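Local coordinates for necrotic enteritis toxin B (Clostridium perfringens, PDB 4I0N), which probably forms pores in the membranes of target cells, as a toxin with the alpha-hemolysin fold, at residues 67-72 with 78-83; 177-182 with 189-194; 204-209 with 250-255. All coordinates share one frame; numbering follows the deposited sequence.

Contact 1. Residues 67-72 with 78-83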
loop_
_atom_site.group_PDB
_atom_site.type_symbol
_atom_site.label_atom_id
_atom_site.label_comp_id
_atom_site.label_asym_id
_atom_site.label_seq_id
_atom_site.Cartn_x
_atom_site.Cartn_y
_atom_site.Cartn_z
ATOM N N ASP A 67 6.230 -0.362 -12.791
ATOM C CA ASP A 67 6.360 -1.066 -14.076
ATOM C C ASP A 67 5.770 -0.275 -15.240
ATOM O O ASP A 67 5.233 -0.845 -16.194
ATOM C CB ASP A 67 5.730 -2.457 -13.998
ATOM C CG ASP A 67 6.152 -3.348 -15.140
ATOM O OD1 ASP A 67 7.354 -3.361 -15.468
ATOM O OD2 ASP A 67 5.279 -4.000 -15.733
ATOM N N LYS A 68 5.892 1.049 -15.188
ATOM C CA LYS A 68 5.445 1.875 -16.315
ATOM C C LYS A 68 6.274 1.528 -17.540
ATOM O O LYS A 68 7.490 1.412 -17.452
ATOM C CB LYS A 68 5.632 3.363 -16.025
ATOM C CG LYS A 68 4.967 4.254 -17.064
ATOM C CD LYS A 68 5.697 5.592 -17.234
ATOM C CE LYS A 68 6.816 5.500 -18.218
ATOM N NZ LYS A 68 7.452 6.813 -18.446
ATOM N N GLN A 69 5.611 1.367 -18.680
ATOM C CA GLN A 69 6.294 0.924 -19.908
ATOM C C GLN A 69 5.688 1.668 -21.067
ATOM O O GLN A 69 4.493 1.895 -21.072
ATOM C CB GLN A 69 6.075 -0.583 -20.139
ATOM C CG GLN A 69 6.698 -1.445 -19.083
ATOM C CD GLN A 69 6.576 -2.924 -19.331
ATOM O OE1 GLN A 69 6.001 -3.369 -20.325
ATOM N NE2 GLN A 69 7.130 -3.708 -18.419
ATOM N N ILE A 70 6.508 2.001 -22.061
ATOM C CA ILE A 70 6.015 2.677 -23.256
ATOM C C ILE A 70 6.427 1.876 -24.480
ATOM O O ILE A 70 7.564 1.381 -24.545
ATOM C CB ILE A 70 6.554 4.125 -23.334
ATOM C CG1 ILE A 70 5.807 5.015 -22.327
ATOM C CG2 ILE A 70 6.478 4.689 -24.788
ATOM C CD1 ILE A 70 6.502 6.341 -22.062
ATOM N N PHE A 71 5.489 1.715 -25.420
ATOM C CA PHE A 71 5.769 1.071 -26.705
ATOM C C PHE A 71 5.192 1.962 -27.791
ATOM O O PHE A 71 4.348 2.835 -27.518
ATOM C CB PHE A 71 5.140 -0.327 -26.801
ATOM C CG PHE A 71 5.439 -1.217 -25.623
ATOM C CD1 PHE A 71 6.446 -2.165 -25.691
ATOM C CD2 PHE A 71 4.708 -1.099 -24.440
ATOM C CE1 PHE A 71 6.722 -3.001 -24.584
ATOM C CE2 PHE A 71 4.978 -1.919 -23.343
ATOM C CZ PHE A 71 5.987 -2.869 -23.418
ATOM N N GLY A 72 5.642 1.772 -29.021
ATOM C CA GLY A 72 5.009 2.503 -30.097
ATOM C C GLY A 72 5.863 2.727 -31.320
ATOM O O GLY A 72 6.980 2.196 -31.451
ATOM N N LYS A 78 1.548 3.089 -26.879
ATOM C CA LYS A 78 0.910 2.514 -25.702
ATOM C C LYS A 78 1.760 2.712 -24.472
ATOM O O LYS A 78 2.953 2.363 -24.442
ATOM C CB LYS A 78 0.594 1.026 -25.876
ATOM C CG LYS A 78 -0.078 0.421 -24.617
ATOM C CD LYS A 78 -0.554 -0.990 -24.831
ATOM C CE LYS A 78 0.575 -1.972 -24.630
ATOM N NZ LYS A 78 0.017 -3.336 -24.625
ATOM N N MET A 79 1.129 3.281 -23.452
ATOM C CA MET A 79 1.750 3.445 -22.144
ATOM C C MET A 79 0.983 2.613 -21.131
ATOM O O MET A 79 -0.192 2.887 -20.859
ATOM C CB MET A 79 1.725 4.925 -21.745
ATOM C CG MET A 79 2.200 5.187 -20.291
ATOM S SD MET A 79 2.149 6.965 -19.976
ATOM C CE MET A 79 2.055 7.023 -18.188
ATOM N N LYS A 80 1.638 1.582 -20.590
ATOM C CA LYS A 80 1.073 0.826 -19.491
ATOM C C LYS A 80 1.449 1.513 -18.179
ATOM O O LYS A 80 2.625 1.826 -17.956
ATOM C CB LYS A 80 1.586 -0.622 -19.507
ATOM C CG LYS A 80 0.912 -1.479 -18.434
ATOM C CD LYS A 80 1.394 -2.906 -18.446
ATOM C CE LYS A 80 2.830 -3.059 -17.912
ATOM N NZ LYS A 80 2.921 -2.830 -16.431
ATOM N N TRP A 81 0.477 1.697 -17.284
ATOM C CA TRP A 81 0.705 2.496 -16.079
ATOM C C TRP A 81 -0.169 1.949 -14.942
ATOM O O TRP A 81 -1.164 1.276 -15.216
ATOM C CB TRP A 81 0.421 3.984 -16.371
ATOM C CG TRP A 81 -1.005 4.271 -16.729
ATOM C CD1 TRP A 81 -1.625 4.043 -17.930
ATOM C CD2 TRP A 81 -1.997 4.806 -15.857
ATOM N NE1 TRP A 81 -2.951 4.434 -17.859
ATOM C CE2 TRP A 81 -3.208 4.880 -16.589
ATOM C CE3 TRP A 81 -1.982 5.221 -14.512
ATOM C CZ2 TRP A 81 -4.400 5.367 -16.032
ATOM C CZ3 TRP A 81 -3.157 5.720 -13.954
ATOM C CH2 TRP A 81 -4.358 5.792 -14.724
ATOM N N PRO A 82 0.238 2.179 -13.676
ATOM C CA PRO A 82 -0.509 1.605 -12.554
ATOM C C PRO A 82 -1.663 2.503 -12.120
ATOM O O PRO A 82 -1.451 3.652 -11.695
ATOM C CB PRO A 82 0.553 1.499 -11.456
ATOM C CG PRO A 82 1.446 2.657 -11.710
ATOM C CD PRO A 82 1.523 2.757 -13.241
ATOM N N GLU A 83 -2.882 1.989 -12.256
ATOM C CA GLU A 83 -4.052 2.784 -11.927
ATOM C C GLU A 83 -4.447 2.589 -10.469
ATOM O O GLU A 83 -4.954 3.526 -9.846
ATOM C CB GLU A 83 -5.208 2.491 -12.898
ATOM C CG GLU A 83 -6.435 3.425 -12.723
ATOM C CD GLU A 83 -7.389 2.971 -11.626
ATOM O OE1 GLU A 83 -7.302 1.796 -11.185
ATOM O OE2 GLU A 83 -8.227 3.802 -11.197
#
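Lys78 and Phe71 form an antiparallel hydrogen-bonded pair: Phe71 N gives to Lys78 O at 2.8 Å, and Lys78 N returns the bond to Phe71 O at 2.9 Å. Lys78 O also lies near the plane of the Phe71 ring, at its edge. Met79 and Ile70 make the non-hydrogen-bonded pair, their side chains on the other face of the hairpin; Ile70 CG1 sits 4.1 Å from Met79 CB. With CG anti to the backbone N (chi1 173°), the extended Met79 chain carries its CE to the aliphatic part of Lys68, 4.0 Å from CD. Lys80 pairs with Gln69 through a second pair of backbone bonds. Its chain runs beside that of Gln69, then bends at its last two torsions, bringing NZ within 2.7 Å of Asp67 OD2 in a salt bridge, approached from above the carboxylate plane. NZ also reaches Asp67 O at 3.1 Å, and Asp247 supplies a second carboxylate. Gln69 NE2 holds Asp67 OD1 at 3.0 Å. The bonds of Lys80 NZ tie the chain just before strand 69-72 to strand 76-92. Asp67 and Asp247 probably stabilise the protonated Lys80 amine, though nearby Arg245 and Glu270 make a mixed cluster that probably moderates this.

Contact 2. Residues 177-182 with 189-194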
loop_
_atom_site.group_PDB
_atom_site.type_symbol
_atom_site.label_atom_id
_atom_site.label_comp_id
_atom_site.label_asym_id
_atom_site.label_seq_id
_atom_site.Cartn_x
_atom_site.Cartn_y
_atom_site.Cartn_z
ATOM N N ASP A 177 -2.999 18.403 -14.553
ATOM C CA ASP A 177 -3.793 19.070 -15.599
ATOM C C ASP A 177 -5.296 18.794 -15.495
ATOM O O ASP A 177 -6.085 19.334 -16.269
ATOM C CB ASP A 177 -3.317 18.629 -16.979
ATOM C CG ASP A 177 -1.907 19.102 -17.296
ATOM O OD1 ASP A 177 -1.559 20.266 -17.035
ATOM O OD2 ASP A 177 -1.137 18.283 -17.826
ATOM N N GLY A 178 -5.666 17.938 -14.550
ATOM C CA GLY A 178 -7.057 17.587 -14.279
ATOM C C GLY A 178 -7.631 16.494 -15.157
ATOM O O GLY A 178 -8.850 16.344 -15.210
ATOM N N TYR A 179 -6.784 15.737 -15.858
ATOM C CA TYR A 179 -7.277 14.612 -16.664
ATOM C C TYR A 179 -7.399 13.362 -15.818
ATOM O O TYR A 179 -6.552 13.075 -14.984
ATOM C CB TYR A 179 -6.374 14.373 -17.874
ATOM C CG TYR A 179 -6.467 15.505 -18.859
ATOM C CD1 TYR A 179 -7.687 15.821 -19.478
ATOM C CD2 TYR A 179 -5.347 16.282 -19.159
ATOM C CE1 TYR A 179 -7.769 16.902 -20.386
ATOM C CE2 TYR A 179 -5.429 17.342 -20.040
ATOM C CZ TYR A 179 -6.627 17.639 -20.653
ATOM O OH TYR A 179 -6.675 18.701 -21.519
ATOM N N ASN A 180 -8.463 12.609 -16.031
ATOM C CA ASN A 180 -8.655 11.388 -15.257
ATOM C C ASN A 180 -9.056 10.258 -16.210
ATOM O O ASN A 180 -9.174 10.465 -17.416
ATOM C CB ASN A 180 -9.723 11.640 -14.173
ATOM C CG ASN A 180 -11.057 12.120 -14.757
ATOM O OD1 ASN A 180 -11.649 11.454 -15.598
ATOM N ND2 ASN A 180 -11.507 13.306 -14.337
ATOM N N ILE A 181 -9.274 9.057 -15.687
ATOM C CA ILE A 181 -9.575 7.923 -16.571
ATOM C C ILE A 181 -10.891 8.054 -17.346
ATOM O O ILE A 181 -11.125 7.284 -18.280
ATOM C CB ILE A 181 -9.548 6.553 -15.823
ATOM C CG1 ILE A 181 -10.696 6.482 -14.814
ATOM C CG2 ILE A 181 -8.158 6.324 -15.159
ATOM C CD1 ILE A 181 -10.783 5.151 -14.057
ATOM N N ASP A 182 -11.753 8.993 -16.945
ATOM C CA ASP A 182 -12.988 9.244 -17.689
ATOM C C ASP A 182 -12.937 10.437 -18.637
ATOM O O ASP A 182 -13.933 10.717 -19.303
ATOM C CB ASP A 182 -14.177 9.415 -16.733
ATOM C CG ASP A 182 -14.434 8.171 -15.898
ATOM O OD1 ASP A 182 -14.637 7.076 -16.483
ATOM O OD2 ASP A 182 -14.426 8.297 -14.660
ATOM N N GLY A 189 -9.987 12.729 -27.639
ATOM C CA GLY A 189 -10.270 11.567 -26.793
ATOM C C GLY A 189 -9.851 11.896 -25.377
ATOM O O GLY A 189 -10.061 13.016 -24.912
ATOM N N ASN A 190 -9.257 10.915 -24.697
ATOM C CA ASN A 190 -8.725 11.125 -23.362
ATOM C C ASN A 190 -7.283 11.621 -23.467
ATOM O O ASN A 190 -6.426 10.931 -24.003
ATOM C CB ASN A 190 -8.766 9.827 -22.537
ATOM C CG ASN A 190 -8.478 10.073 -21.071
ATOM O OD1 ASN A 190 -7.821 11.065 -20.716
ATOM N ND2 ASN A 190 -9.006 9.212 -20.198
ATOM N N GLN A 191 -7.031 12.825 -22.966
ATOM C CA GLN A 191 -5.705 13.435 -23.084
ATOM C C GLN A 191 -4.776 13.112 -21.910
ATOM O O GLN A 191 -3.692 13.686 -21.802
ATOM C CB GLN A 191 -5.866 14.955 -23.271
ATOM C CG GLN A 191 -6.444 15.314 -24.635
ATOM C CD GLN A 191 -6.976 16.714 -24.665
ATOM O OE1 GLN A 191 -6.282 17.645 -25.100
ATOM N NE2 GLN A 191 -8.197 16.891 -24.176
ATOM N N LEU A 192 -5.214 12.202 -21.038
ATOM C CA LEU A 192 -4.497 11.803 -19.808
ATOM C C LEU A 192 -2.970 12.000 -19.803
ATOM O O LEU A 192 -2.454 12.799 -19.014
ATOM C CB LEU A 192 -4.861 10.352 -19.458
ATOM C CG LEU A 192 -4.571 9.786 -18.070
ATOM C CD1 LEU A 192 -5.203 10.631 -16.998
ATOM C CD2 LEU A 192 -5.082 8.343 -18.004
ATOM N N PHE A 193 -2.244 11.274 -20.655
ATOM C CA PHE A 193 -0.780 11.401 -20.680
ATOM C C PHE A 193 -0.268 11.794 -22.048
ATOM O O PHE A 193 0.859 11.466 -22.417
ATOM C CB PHE A 193 -0.081 10.107 -20.214
ATOM C CG PHE A 193 -0.576 9.580 -18.880
ATOM C CD1 PHE A 193 -0.388 10.313 -17.709
ATOM C CD2 PHE A 193 -1.187 8.326 -18.804
ATOM C CE1 PHE A 193 -0.822 9.815 -16.481
ATOM C CE2 PHE A 193 -1.634 7.824 -17.586
ATOM C CZ PHE A 193 -1.451 8.575 -16.418
ATOM N N MET A 194 -1.089 12.532 -22.782
ATOM C CA MET A 194 -0.739 12.993 -24.132
ATOM C C MET A 194 0.174 14.216 -24.068
ATOM O O MET A 194 -0.223 15.272 -23.555
ATOM C CB MET A 194 -2.026 13.300 -24.906
ATOM C CG MET A 194 -1.810 13.742 -26.366
ATOM S SD MET A 194 -3.316 14.368 -27.145
ATOM C CE MET A 194 -4.273 12.850 -27.330
HETATM O O HOH W 1 -2.444 15.326 -17.893
HETATM O O HOH W 2 -9.115 19.645 -23.296
#
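Asn190 ND2 gives the direct hydrogen bond between the segments, to Asn180 O at 3.1 Å, with an N-H...O angle of 152°, and approaches the carbonyl slightly tilted from its plane. At the other end of the same amide, Asn190 OD1 accepts from Leu192 N of its own segment at 2.9 Å, an Asx turn that holds the flat group in place while it reaches across. CG lies anti to the backbone N (chi1 -169°), which swings the amide toward 177-182. Asn180 makes an Asx turn of its own, OD1 receiving Asp182 N at 2.8 Å, so each segment carries an Asx turn. Both segments belong to the long irregular connection between strand 165-172 and helix 214-217, in a toxin of the alpha-hemolysin fold; neither contains regular structure. Carbon contacts add to the joint. Gln191 CB comes over one face of the Tyr179 ring, 3.9 Å from its centroid and near the normal, a CH-pi contact; Asp177 O lies above the opposite face, toward the rim. Leu192 CD1 makes an apolar pair with Tyr179 CB at 4.0 Å and also lies 3.4 Å from Tyr179 O, while the leucine side chain packs on Trp81 and Tyr250 of the neighbouring strands. The amide of Gln191 crosses the ring obliquely, its plane turned 46° from it; OE1 accepts from Arg197 NE, and NE2 gives to a water that also bonds Tyr179 OH. A second water donates to both Asp177 OD2 and Leu192 O, lying 2.8 Å from the latter.

Contact 3. Residues 204-209 with 250-255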
loop_
_atom_site.group_PDB
_atom_site.type_symbol
_atom_site.label_atom_id
_atom_site.label_comp_id
_atom_site.label_asym_id
_atom_site.label_seq_id
_atom_site.Cartn_x
_atom_site.Cartn_y
_atom_site.Cartn_z
ATOM N N LYS A 204 7.036 8.639 -28.556
ATOM C CA LYS A 204 7.647 9.847 -28.037
ATOM C C LYS A 204 6.606 10.865 -27.582
ATOM O O LYS A 204 6.958 12.021 -27.304
ATOM C CB LYS A 204 8.556 10.488 -29.095
ATOM C CG LYS A 204 9.774 9.652 -29.476
ATOM C CD LYS A 204 10.509 9.198 -28.224
ATOM N N ASN A 205 5.341 10.441 -27.497
ATOM C CA ASN A 205 4.251 11.396 -27.260
ATOM C C ASN A 205 3.521 11.244 -25.929
ATOM O O ASN A 205 2.380 11.681 -25.793
ATOM C CB ASN A 205 3.230 11.415 -28.405
ATOM C CG ASN A 205 2.405 12.708 -28.408
ATOM O OD1 ASN A 205 2.911 13.756 -28.003
ATOM N ND2 ASN A 205 1.144 12.638 -28.839
ATOM N N PHE A 206 4.197 10.634 -24.959
ATOM C CA PHE A 206 3.657 10.489 -23.625
ATOM C C PHE A 206 4.356 11.440 -22.662
ATOM O O PHE A 206 5.526 11.800 -22.868
ATOM C CB PHE A 206 3.814 9.039 -23.160
ATOM C CG PHE A 206 2.991 8.063 -23.954
ATOM C CD1 PHE A 206 1.602 8.041 -23.828
ATOM C CD2 PHE A 206 3.608 7.149 -24.812
ATOM C CE1 PHE A 206 0.829 7.136 -24.557
ATOM C CE2 PHE A 206 2.844 6.247 -25.561
ATOM C CZ PHE A 206 1.459 6.233 -25.433
ATOM N N THR A 207 3.623 11.857 -21.629
ATOM C CA THR A 207 4.165 12.687 -20.544
ATOM C C THR A 207 5.544 12.180 -20.082
ATOM O O THR A 207 5.702 10.995 -19.792
ATOM C CB THR A 207 3.174 12.686 -19.345
ATOM O OG1 THR A 207 1.880 13.052 -19.818
ATOM C CG2 THR A 207 3.599 13.659 -18.248
ATOM N N ASP A 208 6.533 13.076 -20.019
ATOM C CA ASP A 208 7.863 12.752 -19.472
ATOM C C ASP A 208 7.775 12.288 -18.022
ATOM O O ASP A 208 6.908 12.761 -17.283
ATOM C CB ASP A 208 8.778 13.984 -19.535
ATOM C CG ASP A 208 9.089 14.412 -20.956
ATOM O OD1 ASP A 208 9.065 13.543 -21.856
ATOM O OD2 ASP A 208 9.365 15.623 -21.174
ATOM N N ASP A 209 8.677 11.391 -17.618
ATOM C CA ASP A 209 8.729 10.888 -16.232
ATOM C C ASP A 209 8.731 11.972 -15.173
ATOM O O ASP A 209 8.041 11.849 -14.175
ATOM C CB ASP A 209 9.952 10.011 -15.975
ATOM C CG ASP A 209 9.778 8.581 -16.441
ATOM O OD1 ASP A 209 8.686 7.986 -16.308
ATOM O OD2 ASP A 209 10.777 8.043 -16.932
ATOM N N TYR A 250 -2.781 3.201 -21.605
ATOM C CA TYR A 250 -3.103 4.483 -22.234
ATOM C C TYR A 250 -2.549 4.516 -23.666
ATOM O O TYR A 250 -1.329 4.419 -23.893
ATOM C CB TYR A 250 -2.574 5.647 -21.401
ATOM C CG TYR A 250 -2.904 6.986 -22.050
ATOM C CD1 TYR A 250 -4.221 7.423 -22.165
ATOM C CD2 TYR A 250 -1.892 7.788 -22.592
ATOM C CE1 TYR A 250 -4.526 8.646 -22.805
ATOM C CE2 TYR A 250 -2.187 9.001 -23.210
ATOM C CZ TYR A 250 -3.498 9.416 -23.323
ATOM O OH TYR A 250 -3.764 10.627 -23.927
ATOM N N ILE A 251 -3.466 4.591 -24.630
ATOM C CA ILE A 251 -3.147 4.325 -26.035
ATOM C C ILE A 251 -3.351 5.594 -26.865
ATOM O O ILE A 251 -4.368 6.285 -26.722
ATOM C CB ILE A 251 -4.052 3.194 -26.593
ATOM C CG1 ILE A 251 -3.784 1.879 -25.854
ATOM C CG2 ILE A 251 -3.835 3.001 -28.096
ATOM C CD1 ILE A 251 -4.995 0.903 -25.864
ATOM N N LEU A 252 -2.375 5.883 -27.728
ATOM C CA LEU A 252 -2.442 7.010 -28.657
ATOM C C LEU A 252 -2.523 6.489 -30.082
ATOM O O LEU A 252 -1.751 5.600 -30.468
ATOM C CB LEU A 252 -1.191 7.890 -28.553
ATOM C CG LEU A 252 -1.006 8.674 -27.253
ATOM C CD1 LEU A 252 0.373 9.341 -27.217
ATOM C CD2 LEU A 252 -2.145 9.668 -27.037
ATOM N N ASN A 253 -3.485 7.018 -30.831
ATOM C CA ASN A 253 -3.623 6.753 -32.268
ATOM C C ASN A 253 -3.634 8.068 -33.046
ATOM O O ASN A 253 -4.390 8.997 -32.728
ATOM C CB ASN A 253 -4.922 5.991 -32.572
ATOM C CG ASN A 253 -4.908 4.562 -32.076
ATOM O OD1 ASN A 253 -4.334 3.682 -32.710
ATOM N ND2 ASN A 253 -5.581 4.314 -30.958
ATOM N N TRP A 254 -2.807 8.145 -34.085
ATOM C CA TRP A 254 -2.784 9.324 -34.934
ATOM C C TRP A 254 -3.983 9.319 -35.878
ATOM O O TRP A 254 -4.208 8.341 -36.604
ATOM C CB TRP A 254 -1.474 9.397 -35.734
ATOM C CG TRP A 254 -1.418 10.581 -36.659
ATOM C CD1 TRP A 254 -1.557 10.560 -38.021
ATOM C CD2 TRP A 254 -1.236 11.958 -36.295
ATOM N NE1 TRP A 254 -1.459 11.833 -38.522
ATOM C CE2 TRP A 254 -1.265 12.710 -37.490
ATOM C CE3 TRP A 254 -1.054 12.630 -35.075
ATOM C CZ2 TRP A 254 -1.106 14.098 -37.505
ATOM C CZ3 TRP A 254 -0.892 14.010 -35.091
ATOM C CH2 TRP A 254 -0.923 14.729 -36.301
ATOM N N GLU A 255 -4.745 10.411 -35.867
ATOM C CA GLU A 255 -5.949 10.521 -36.697
ATOM C C GLU A 255 -5.864 11.671 -37.690
ATOM O O GLU A 255 -6.537 12.703 -37.555
ATOM C CB GLU A 255 -7.202 10.611 -35.833
ATOM C CG GLU A 255 -7.384 9.383 -34.966
ATOM C CD GLU A 255 -8.781 9.223 -34.434
ATOM O OE1 GLU A 255 -9.552 10.220 -34.420
ATOM O OE2 GLU A 255 -9.103 8.095 -34.003
#
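Phe206 and Leu252 both set CG opposite their own carbonyl carbon (chi1 -66° for Phe206), and from facing directions the ring and the branched chain run into each other. Leu252 places CD1 over one face of the ring, 3.8 Å from the centroid, in a CH-pi contact displaced toward the CE1 side. Its CG follows close behind, 3.6 Å from Phe206 CE1. Tyr250, two residues earlier on the same side of the strand, takes the rim instead: its CD2 lies 3.4 Å from Phe206 CE1, near the plane of the phenylalanine ring. The two rings have planes 70° apart and meet rim to rim, neither covering the other's face, so this is not a T-shaped stack. Phe206 CZ reaches past the tyrosine side chain to the backbone, 3.7 Å from Tyr250 O. Asn205 meets Leu252 CD1 from another side, roughly at right angles to the direction of the ring, and its chain crosses that of the leucine at about a right angle; CD1 is 3.7 Å from Asn205 CB and 3.4 Å from Asn205 O. The polar ends of the residues turn to other partners: Asn205 OD1 accepts from Ser196 N, and Tyr250 OH bonds to Asn190 O. The contact joins the loop that precedes helix 214-217 to strand 236-255, and Phe206 also packs on Met79 of the adjacent strand 76-92. No hydrogen bond crosses between the segments; they meet through CH-pi and apolar contacts, so burial and dispersion probably carry the joint.

How the contacts relate
From the N terminus, contact 1 closes a short hairpin, 67-72 with 78-83. Contact 2 then closes a small loop, 177-182 with 189-194, within the irregular connection after strand 165-172. Contact 3 opens only after that, and spans from 204-209 through helix 214-217 and strand 219-231 to strand 236-255. The three follow in series, none enclosing or crossing another. In space they converge: strands 76-92 and 236-255 are sheet neighbours, with Met79 bonded to Tyr250 through the backbone, while Phe193 of contact 2 packs on Met79 and Trp81 and hydrogen-bonds through its backbone O to Thr207 N of contact 3. Lys68 and Asp209 join contacts 1 and 3 by a salt bridge.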